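Local coordinates for protein Ddb_g0293866 (Dictyostelium discoideum, PDB 5LW6) that probably binds ADP-ribose through this macrodomain, one part of a longer protein that may act as a sensor of DNA damage, at residues E91-Y105 with D122-N134. Sequence-based numbering, arbitrary orientation.
Sequences EDDIKLKMMVEKSIY and DKRFEIIKIENSN
In the beta-alpha-beta crossover formed by strand 95-101, helix 107-116 and strand 125-130, the two strands pair in parallel, beginning with Leu-96 N on Arg-124 O and ending with Lys-102 N on Ile-130 O. Strand 125-130 is the outermost on its side of the sheet. Before the strands begin, Arg-124 ties the two entering turns together. Its NH1 donates to Glu-91 O at 2.9 Å, from above the carbonyl plane and with a bent N-H...O angle of 140°, while NE and NH2 grip the Asp-122 carboxylate side-on; His-88 O and Leu-85 O take further bonds from NH1 and NH2. A leucine in place of Arg-124 would probably leave the Asp-122 carboxylate without its charge partner and Glu-91 O without the NH1 donor that links the two turns.

On the face bearing Phe-125 and Ile-127, Met-98 CB meets the edge of the Phe-125 ring at CE1 (3.8 Å). The Met-98 side chain, a selenomethionine in this crystal, bends at its last torsion (chi3 79°), bringing CE to 3.9 Å from Ile-127 CD1. Ile-127 CG2 touches Val-100 CG2 (3.6 Å) and the edge of the Tyr-105 ring, whose face takes Lys-129 CB. Helices 70-87 and 107-116 cover this layer. At the far end Lys-102 NZ reaches Glu-131 OE2 at 2.8 Å, a salt bridge. Such helix-covered parallel pairing is characteristic of the macrodomain's three-layered alpha/beta/alpha fold.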
ATOM      1  N   GLU A  91       0.389  17.771 -10.255  1.00 19.54           N
ATOM      2  CA  GLU A  91      -0.673  17.603  -9.265  1.00 18.70           C
ATOM      3  C   GLU A  91      -0.022  17.571  -7.910  1.00 21.12           C
ATOM      4  O   GLU A  91       0.444  16.534  -7.452  1.00 19.59           O
ATOM      5  CB  GLU A  91      -1.460  16.347  -9.560  1.00 16.61           C
ATOM      6  CG  GLU A  91      -2.349  16.555 -10.778  1.00 17.63           C
ATOM      7  CD  GLU A  91      -2.967  15.300 -11.334  1.00 19.04           C
ATOM      8  OE1 GLU A  91      -2.586  14.843 -12.443  1.00 22.24           O
ATOM      9  OE2 GLU A  91      -3.894  14.765 -10.702  1.00 18.40           O
ATOM     10  N   ASP A  92       0.013  18.706  -7.235  1.00 19.99           N
ATOM     11  CA  ASP A  92       0.796  18.813  -6.015  1.00 21.63           C
ATOM     12  C   ASP A  92       0.085  18.297  -4.781  1.00 20.50           C
ATOM     13  O   ASP A  92       0.652  18.321  -3.751  1.00 19.37           O
ATOM     14  CB  ASP A  92       1.139  20.296  -5.793  1.00 28.74           C
ATOM     15  CG  ASP A  92       1.863  20.927  -6.998  1.00 39.52           C
ATOM     16  OD1 ASP A  92       2.543  20.173  -7.749  1.00 46.27           O
ATOM     17  OD2 ASP A  92       1.763  22.195  -7.169  1.00 45.66           O
ATOM     18  N   ASP A  93      -1.165  17.797  -4.868  1.00 17.60           N
ATOM     19  CA  ASP A  93      -1.799  17.200  -3.704  1.00 16.86           C
ATOM     20  C   ASP A  93      -1.263  15.791  -3.348  1.00 16.38           C
ATOM     21  O   ASP A  93      -1.506  15.284  -2.253  1.00 18.39           O
ATOM     22  CB  ASP A  93      -3.329  17.107  -3.827  1.00 17.26           C
ATOM     23  CG  ASP A  93      -3.764  16.138  -4.867  1.00 18.36           C
ATOM     24  OD1 ASP A  93      -3.450  16.377  -6.051  1.00 17.78           O
ATOM     25  OD2 ASP A  93      -4.459  15.134  -4.503  1.00 18.22           O
ATOM     26  N   ILE A  94      -0.621  15.155  -4.318  1.00 14.27           N
ATOM     27  CA  ILE A  94      -0.172  13.807  -4.217  1.00 12.11           C
ATOM     28  C   ILE A  94       1.078  13.767  -3.387  1.00 12.51           C
ATOM     29  O   ILE A  94       2.038  14.537  -3.551  1.00 11.54           O
ATOM     30  CB  ILE A  94       0.133  13.264  -5.628  1.00 12.59           C
ATOM     31  CG1 ILE A  94      -1.139  13.093  -6.427  1.00 13.24           C
ATOM     32  CG2 ILE A  94       0.824  11.942  -5.484  1.00 13.17           C
ATOM     33  CD1 ILE A  94      -0.945  12.878  -7.909  1.00 14.28           C
ATOM     34  N   LYS A  95       1.076  12.881  -2.403  1.00 12.55           N
ATOM     35  CA  LYS A  95       2.222  12.620  -1.571  1.00 14.71           C
ATOM     36  C   LYS A  95       2.279  11.119  -1.373  1.00 14.40           C
ATOM     37  O   LYS A  95       1.293  10.512  -0.904  1.00 15.60           O
ATOM     38  CB  LYS A  95       2.075  13.361  -0.239  1.00 18.63           C
ATOM     39  CG  LYS A  95       3.304  13.377   0.544  1.00 26.23           C
ATOM     40  CD  LYS A  95       3.266  14.522   1.596  1.00 32.72           C
ATOM     41  CE  LYS A  95       1.875  14.849   2.177  1.00 34.67           C
ATOM     42  NZ  LYS A  95       1.706  14.487   3.636  1.00 37.64           N
ATOM     43  N   LEU A  96       3.414  10.534  -1.725  1.00 11.94           N
ATOM     44  CA  LEU A  96       3.598   9.069  -1.622  1.00 11.16           C
ATOM     45  C   LEU A  96       4.713   8.798  -0.638  1.00 11.69           C
ATOM     46  O   LEU A  96       5.827   9.401  -0.753  1.00 12.53           O
ATOM     47  CB  LEU A  96       3.931   8.448  -2.985  1.00 11.23           C
ATOM     48  CG  LEU A  96       2.908   8.556  -4.109  1.00 11.28           C
ATOM     49  CD1 LEU A  96       3.384   7.847  -5.363  1.00 12.19           C
ATOM     50  CD2 LEU A  96       1.563   8.069  -3.677  1.00 11.53           C
ATOM     51  N   LYS A  97       4.436   7.996   0.375  1.00 10.42           N
ATOM     52  CA  LYS A  97       5.418   7.626   1.372  1.00 11.22           C
ATOM     53  C   LYS A  97       5.476   6.159   1.439  1.00 12.34           C
ATOM     54  O   LYS A  97       4.527   5.503   1.893  1.00 12.13           O
ATOM     55  CB  LYS A  97       5.099   8.213   2.752  1.00 13.42           C
ATOM     56  CG  LYS A  97       5.030   9.743   2.676  1.00 14.60           C
ATOM     57  CD  LYS A  97       5.115  10.404   4.044  1.00 17.94           C
ATOM     58  CE  LYS A  97       5.081  11.936   3.915  1.00 23.24           C
ATOM     59  NZ  LYS A  97       5.009  12.504   5.285  1.00 27.32           N
HETATM   60  N   MSE A  98       6.601   5.612   1.024  1.00 11.99           N
HETATM   61  CA  MSE A  98       6.719   4.168   0.989  1.00 11.63           C
HETATM   62  C   MSE A  98       7.501   3.747   2.198  1.00 13.65           C
HETATM   63  O   MSE A  98       8.622   4.150   2.442  1.00 12.29           O
HETATM   64  CB  MSE A  98       7.360   3.640  -0.250  1.00 12.15           C
HETATM   65  CG  MSE A  98       7.372   2.133  -0.317  1.00 12.96           C
HETATM   66 SE   MSE A  98       8.104   1.470  -2.032  1.00 22.49          SE
HETATM   67  CE  MSE A  98       9.847   1.729  -1.538  1.00 12.20           C
HETATM   68  N   MSE A  99       6.941   2.839   2.962  1.00 11.76           N
HETATM   69  CA  MSE A  99       7.517   2.414   4.213  1.00 13.20           C
HETATM   70  C   MSE A  99       8.325   1.161   3.961  1.00 12.33           C
HETATM   71  O   MSE A  99       7.806   0.168   3.521  1.00 12.91           O
HETATM   72  CB  MSE A  99       6.373   2.085   5.209  1.00 14.54           C
HETATM   73  CG  MSE A  99       5.518   3.352   5.415  1.00 17.10           C
HETATM   74 SE   MSE A  99       3.994   3.075   6.606  1.00 22.28          SE
HETATM   75  CE  MSE A  99       2.806   2.049   5.328  1.00 17.16           C
ATOM     76  N   VAL A 100       9.593   1.180   4.284  1.00 12.07           N
ATOM     77  CA  VAL A 100      10.515   0.087   4.058  1.00 11.62           C
ATOM     78  C   VAL A 100      11.099  -0.412   5.398  1.00 11.80           C
ATOM     79  O   VAL A 100      11.612   0.377   6.207  1.00 13.73           O
ATOM     80  CB  VAL A 100      11.661   0.510   3.070  1.00 11.87           C
ATOM     81  CG1 VAL A 100      12.690  -0.580   2.925  1.00 12.40           C
ATOM     82  CG2 VAL A 100      11.116   1.005   1.732  1.00 12.33           C
ATOM     83  N   GLU A 101      11.036  -1.720   5.645  1.00 12.42           N
ATOM     84  CA  GLU A 101      11.559  -2.238   6.895  1.00 15.03           C
ATOM     85  C   GLU A 101      13.087  -2.112   6.912  1.00 14.39           C
ATOM     86  O   GLU A 101      13.769  -2.162   5.872  1.00 13.75           O
ATOM     87  CB  GLU A 101      11.050  -3.647   7.142  1.00 18.01           C
ATOM     88  CG  GLU A 101       9.536  -3.678   7.409  1.00 20.13           C
ATOM     89  CD  GLU A 101       8.970  -5.090   7.573  1.00 25.43           C
ATOM     90  OE1 GLU A 101       9.775  -6.028   7.811  1.00 24.85           O
ATOM     91  OE2 GLU A 101       7.730  -5.268   7.381  1.00 24.54           O
ATOM     92  N   LYS A 102      13.610  -1.839   8.095  1.00 14.92           N
ATOM     93  CA  LYS A 102      15.068  -1.557   8.267  1.00 16.66           C
ATOM     94  C   LYS A 102      15.907  -2.611   7.606  1.00 15.36           C
ATOM     95  O   LYS A 102      16.996  -2.335   7.061  1.00 15.86           O
ATOM     96  CB  LYS A 102      15.389  -1.587   9.757  1.00 21.60           C
ATOM     97  CG  LYS A 102      16.811  -1.164  10.098  1.00 29.67           C
ATOM     98  CD  LYS A 102      17.072  -1.169  11.625  1.00 36.65           C
ATOM     99  CE  LYS A 102      16.932  -2.566  12.236  1.00 42.50           C
ATOM    100  NZ  LYS A 102      17.000  -2.583  13.734  1.00 50.18           N
ATOM    101  N   SER A 103      15.486  -3.830   7.757  1.00 15.74           N
ATOM    102  CA  SER A 103      16.280  -4.936   7.211  1.00 16.45           C
ATOM    103  C   SER A 103      16.459  -4.869   5.709  1.00 16.42           C
ATOM    104  O   SER A 103      17.440  -5.369   5.169  1.00 14.34           O
ATOM    105  CB  SER A 103      15.731  -6.262   7.660  1.00 17.52           C
ATOM    106  OG  SER A 103      14.550  -6.698   7.047  1.00 17.94           O
ATOM    107  N   ILE A 104      15.484  -4.290   5.004  1.00 14.43           N
ATOM    108  CA  ILE A 104      15.489  -4.219   3.535  1.00 14.83           C
ATOM    109  C   ILE A 104      16.105  -2.884   3.062  1.00 15.46           C
ATOM    110  O   ILE A 104      16.639  -2.818   1.966  1.00 16.49           O
ATOM    111  CB  ILE A 104      14.056  -4.310   3.004  1.00 17.92           C
ATOM    112  CG1 ILE A 104      13.289  -5.527   3.559  1.00 22.32           C
ATOM    113  CG2 ILE A 104      13.957  -4.157   1.464  1.00 17.64           C
ATOM    114  CD1 ILE A 104      13.566  -6.826   2.914  1.00 26.67           C
ATOM    115  N   TYR A 105      15.986  -1.834   3.884  1.00 14.59           N
ATOM    116  CA  TYR A 105      16.500  -0.496   3.585  1.00 15.80           C
ATOM    117  C   TYR A 105      18.007  -0.497   3.498  1.00 17.42           C
ATOM    118  O   TYR A 105      18.653  -1.070   4.357  1.00 19.29           O
ATOM    119  CB  TYR A 105      16.031   0.463   4.659  1.00 18.38           C
ATOM    120  CG  TYR A 105      16.289   1.925   4.313  1.00 21.78           C
ATOM    121  CD1 TYR A 105      17.589   2.491   4.439  1.00 24.59           C
ATOM    122  CD2 TYR A 105      15.245   2.731   3.854  1.00 22.99           C
ATOM    123  CE1 TYR A 105      17.818   3.833   4.147  1.00 27.31           C
ATOM    124  CE2 TYR A 105      15.466   4.078   3.605  1.00 24.86           C
ATOM    125  CZ  TYR A 105      16.764   4.607   3.731  1.00 27.66           C
ATOM    126  OH  TYR A 105      16.953   5.925   3.431  1.00 31.57           O
ATOM    127  N   ASP A 122      11.169  12.381  -7.849  1.00 13.92           N
ATOM    128  CA  ASP A 122      10.046  13.275  -7.618  1.00 13.97           C
ATOM    129  C   ASP A 122       9.931  13.708  -6.171  1.00 15.41           C
ATOM    130  O   ASP A 122       9.907  12.873  -5.289  1.00 15.44           O
ATOM    131  CB  ASP A 122       8.763  12.552  -8.068  1.00 13.79           C
ATOM    132  CG  ASP A 122       7.621  13.480  -8.300  1.00 14.26           C
ATOM    133  OD1 ASP A 122       7.261  14.246  -7.365  1.00 14.71           O
ATOM    134  OD2 ASP A 122       7.121  13.510  -9.459  1.00 16.50           O
ATOM    135  N   LYS A 123       9.887  15.024  -5.905  1.00 15.60           N
ATOM    136  CA  LYS A 123       9.736  15.583  -4.535  1.00 18.01           C
ATOM    137  C   LYS A 123       8.540  15.027  -3.782  1.00 16.59           C
ATOM    138  O   LYS A 123       8.531  15.059  -2.588  1.00 16.13           O
ATOM    139  CB  LYS A 123       9.636  17.143  -4.543  1.00 21.32           C
ATOM    140  CG  LYS A 123       8.433  17.680  -5.322  1.00 27.40           C
ATOM    141  CD  LYS A 123       8.255  19.229  -5.440  1.00 35.42           C
ATOM    142  CE  LYS A 123       6.847  19.450  -6.017  1.00 41.49           C
ATOM    143  NZ  LYS A 123       6.517  20.819  -6.487  1.00 43.75           N
ATOM    144  N   ARG A 124       7.546  14.499  -4.502  1.00 14.80           N
ATOM    145  CA  ARG A 124       6.335  13.957  -3.894  1.00 13.87           C
ATOM    146  C   ARG A 124       6.478  12.534  -3.411  1.00 14.11           C
ATOM    147  O   ARG A 124       5.559  12.057  -2.788  1.00 15.22           O
ATOM    148  CB  ARG A 124       5.174  14.003  -4.840  1.00 13.17           C
ATOM    149  CG  ARG A 124       4.718  15.414  -5.239  1.00 14.37           C
ATOM    150  CD  ARG A 124       3.784  15.402  -6.423  1.00 14.42           C
ATOM    151  NE  ARG A 124       4.362  14.871  -7.648  1.00 12.30           N
ATOM    152  CZ  ARG A 124       3.642  14.588  -8.743  1.00 12.84           C
ATOM    153  NH1 ARG A 124       2.354  14.781  -8.765  1.00 13.93           N
ATOM    154  NH2 ARG A 124       4.224  14.107  -9.832  1.00 13.24           N
ATOM    155  N   PHE A 125       7.622  11.897  -3.678  1.00 13.54           N
ATOM    156  CA  PHE A 125       7.842  10.519  -3.232  1.00 12.20           C
ATOM    157  C   PHE A 125       8.933  10.429  -2.218  1.00 13.07           C
ATOM    158  O   PHE A 125      10.031  11.005  -2.425  1.00 11.64           O
ATOM    159  CB  PHE A 125       8.224   9.667  -4.412  1.00 11.94           C
ATOM    160  CG  PHE A 125       8.580   8.278  -4.045  1.00 12.13           C
ATOM    161  CD1 PHE A 125       7.698   7.478  -3.341  1.00 12.22           C
ATOM    162  CD2 PHE A 125       9.826   7.774  -4.378  1.00 12.54           C
ATOM    163  CE1 PHE A 125       8.077   6.181  -3.002  1.00 13.34           C
ATOM    164  CE2 PHE A 125      10.193   6.495  -4.078  1.00 13.60           C
ATOM    165  CZ  PHE A 125       9.312   5.705  -3.357  1.00 14.06           C
ATOM    166  N   GLU A 126       8.639   9.816  -1.073  1.00 11.64           N
ATOM    167  CA  GLU A 126       9.670   9.580  -0.046  1.00 13.79           C
ATOM    168  C   GLU A 126       9.658   8.149   0.411  1.00 13.67           C
ATOM    169  O   GLU A 126       8.598   7.485   0.392  1.00 11.74           O
ATOM    170  CB  GLU A 126       9.375  10.393   1.214  1.00 18.26           C
ATOM    171  CG  GLU A 126       9.348  11.869   0.955  1.00 22.94           C
ATOM    172  CD  GLU A 126       9.075  12.709   2.209  1.00 33.47           C
ATOM    173  OE1 GLU A 126       8.677  12.137   3.284  1.00 31.78           O
ATOM    174  OE2 GLU A 126       9.268  13.970   2.082  1.00 42.45           O
ATOM    175  N   ILE A 127      10.832   7.677   0.809  1.00 13.90           N
ATOM    176  CA  ILE A 127      10.957   6.344   1.454  1.00 13.45           C
ATOM    177  C   ILE A 127      11.221   6.560   2.884  1.00 14.68           C
ATOM    178  O   ILE A 127      12.129   7.322   3.239  1.00 15.63           O
ATOM    179  CB  ILE A 127      12.089   5.527   0.793  1.00 14.77           C
ATOM    180  CG1 ILE A 127      11.674   5.120  -0.618  1.00 15.96           C
ATOM    181  CG2 ILE A 127      12.437   4.324   1.627  1.00 15.00           C
ATOM    182  CD1 ILE A 127      12.683   4.352  -1.424  1.00 16.43           C
ATOM    183  N   ILE A 128      10.485   5.895   3.748  1.00 13.97           N
ATOM    184  CA  ILE A 128      10.558   6.054   5.197  1.00 16.20           C
ATOM    185  C   ILE A 128      10.949   4.701   5.757  1.00 15.54           C
ATOM    186  O   ILE A 128      10.280   3.698   5.453  1.00 14.80           O
ATOM    187  CB  ILE A 128       9.164   6.342   5.788  1.00 17.76           C
ATOM    188  CG1 ILE A 128       8.572   7.575   5.117  1.00 22.48           C
ATOM    189  CG2 ILE A 128       9.163   6.452   7.319  1.00 19.20           C
ATOM    190  CD1 ILE A 128       9.454   8.786   5.174  1.00 21.99           C
ATOM    191  N   LYS A 129      12.022   4.669   6.539  1.00 15.27           N
ATOM    192  CA  LYS A 129      12.509   3.439   7.165  1.00 16.64           C
ATOM    193  C   LYS A 129      11.716   3.182   8.423  1.00 16.31           C
ATOM    194  O   LYS A 129      11.547   4.120   9.210  1.00 17.46           O
ATOM    195  CB  LYS A 129      13.999   3.626   7.507  1.00 18.47           C
ATOM    196  CG  LYS A 129      14.657   2.379   8.104  1.00 24.60           C
ATOM    197  CD  LYS A 129      16.165   2.524   8.301  1.00 30.54           C
ATOM    198  CE  LYS A 129      16.529   3.518   9.379  1.00 36.00           C
ATOM    199  NZ  LYS A 129      18.017   3.626   9.428  1.00 39.42           N
ATOM    200  N   ILE A 130      11.156   1.988   8.589  1.00 14.81           N
ATOM    201  CA  ILE A 130      10.477   1.611   9.807  1.00 16.09           C
ATOM    202  C   ILE A 130      11.166   0.377  10.379  1.00 17.19           C
ATOM    203  O   ILE A 130      11.768  -0.406   9.629  1.00 15.45           O
ATOM    204  CB  ILE A 130       8.947   1.404   9.561  1.00 16.44           C
ATOM    205  CG1 ILE A 130       8.673   0.270   8.544  1.00 16.11           C
ATOM    206  CG2 ILE A 130       8.337   2.739   9.096  1.00 16.28           C
ATOM    207  CD1 ILE A 130       7.282  -0.321   8.592  1.00 17.79           C
ATOM    208  N   GLU A 131      11.096   0.175  11.693  1.00 18.07           N
ATOM    209  CA  GLU A 131      11.824  -0.918  12.283  1.00 21.36           C
ATOM    210  C   GLU A 131      11.298  -2.279  11.846  1.00 20.30           C
ATOM    211  O   GLU A 131      12.084  -3.154  11.500  1.00 21.88           O
ATOM    212  CB  GLU A 131      11.797  -0.772  13.806  1.00 27.61           C
ATOM    213  CG  GLU A 131      12.371  -1.957  14.548  1.00 38.70           C
ATOM    214  CD  GLU A 131      13.889  -1.994  14.500  1.00 48.53           C
ATOM    215  OE1 GLU A 131      14.507  -0.921  14.245  1.00 50.19           O
ATOM    216  OE2 GLU A 131      14.442  -3.097  14.753  1.00 60.19           O
ATOM    217  N   ASN A 132       9.982  -2.445  11.875  1.00 18.88           N
ATOM    218  CA  ASN A 132       9.300  -3.719  11.482  1.00 19.48           C
ATOM    219  C   ASN A 132       7.873  -3.448  11.169  1.00 18.69           C
ATOM    220  O   ASN A 132       7.426  -2.315  11.342  1.00 16.18           O
ATOM    221  CB  ASN A 132       9.368  -4.791  12.551  1.00 20.01           C
ATOM    222  CG  ASN A 132       8.751  -4.375  13.855  1.00 22.52           C
ATOM    223  OD1 ASN A 132       7.545  -4.213  13.968  1.00 23.43           O
ATOM    224  ND2 ASN A 132       9.607  -4.120  14.845  1.00 28.10           N
ATOM    225  N   SER A 133       7.143  -4.439  10.665  1.00 17.70           N
ATOM    226  CA  SER A 133       5.790  -4.165  10.171  1.00 16.60           C
ATOM    227  C   SER A 133       4.800  -3.698  11.248  1.00 16.97           C
ATOM    228  O   SER A 133       3.730  -3.176  10.923  1.00 17.36           O
ATOM    229  CB  SER A 133       5.211  -5.435   9.470  1.00 19.47           C
ATOM    230  OG  SER A 133       4.909  -6.423  10.436  1.00 19.66           O
ATOM    231  N   ASN A 134       5.150  -3.875  12.526  1.00 16.30           N
ATOM    232  CA  ASN A 134       4.237  -3.455  13.605  1.00 15.91           C
ATOM    233  C   ASN A 134       4.713  -2.207  14.353  1.00 16.32           C
ATOM    234  O   ASN A 134       4.125  -1.868  15.332  1.00 16.43           O
ATOM    235  CB  ASN A 134       3.981  -4.612  14.576  1.00 16.53           C
ATOM    236  CG  ASN A 134       3.071  -5.676  13.950  1.00 16.51           C
ATOM    237  OD1 ASN A 134       3.463  -6.829  13.790  1.00 18.62           O
ATOM    238  ND2 ASN A 134       1.928  -5.291  13.586  1.00 13.82           N
TER
HETATM  239  O   HOH W   1       8.374  -6.956  10.153  1.00 24.88           O
HETATM  240  O   HOH W   2      13.558  -4.721   9.844  1.00 19.08           O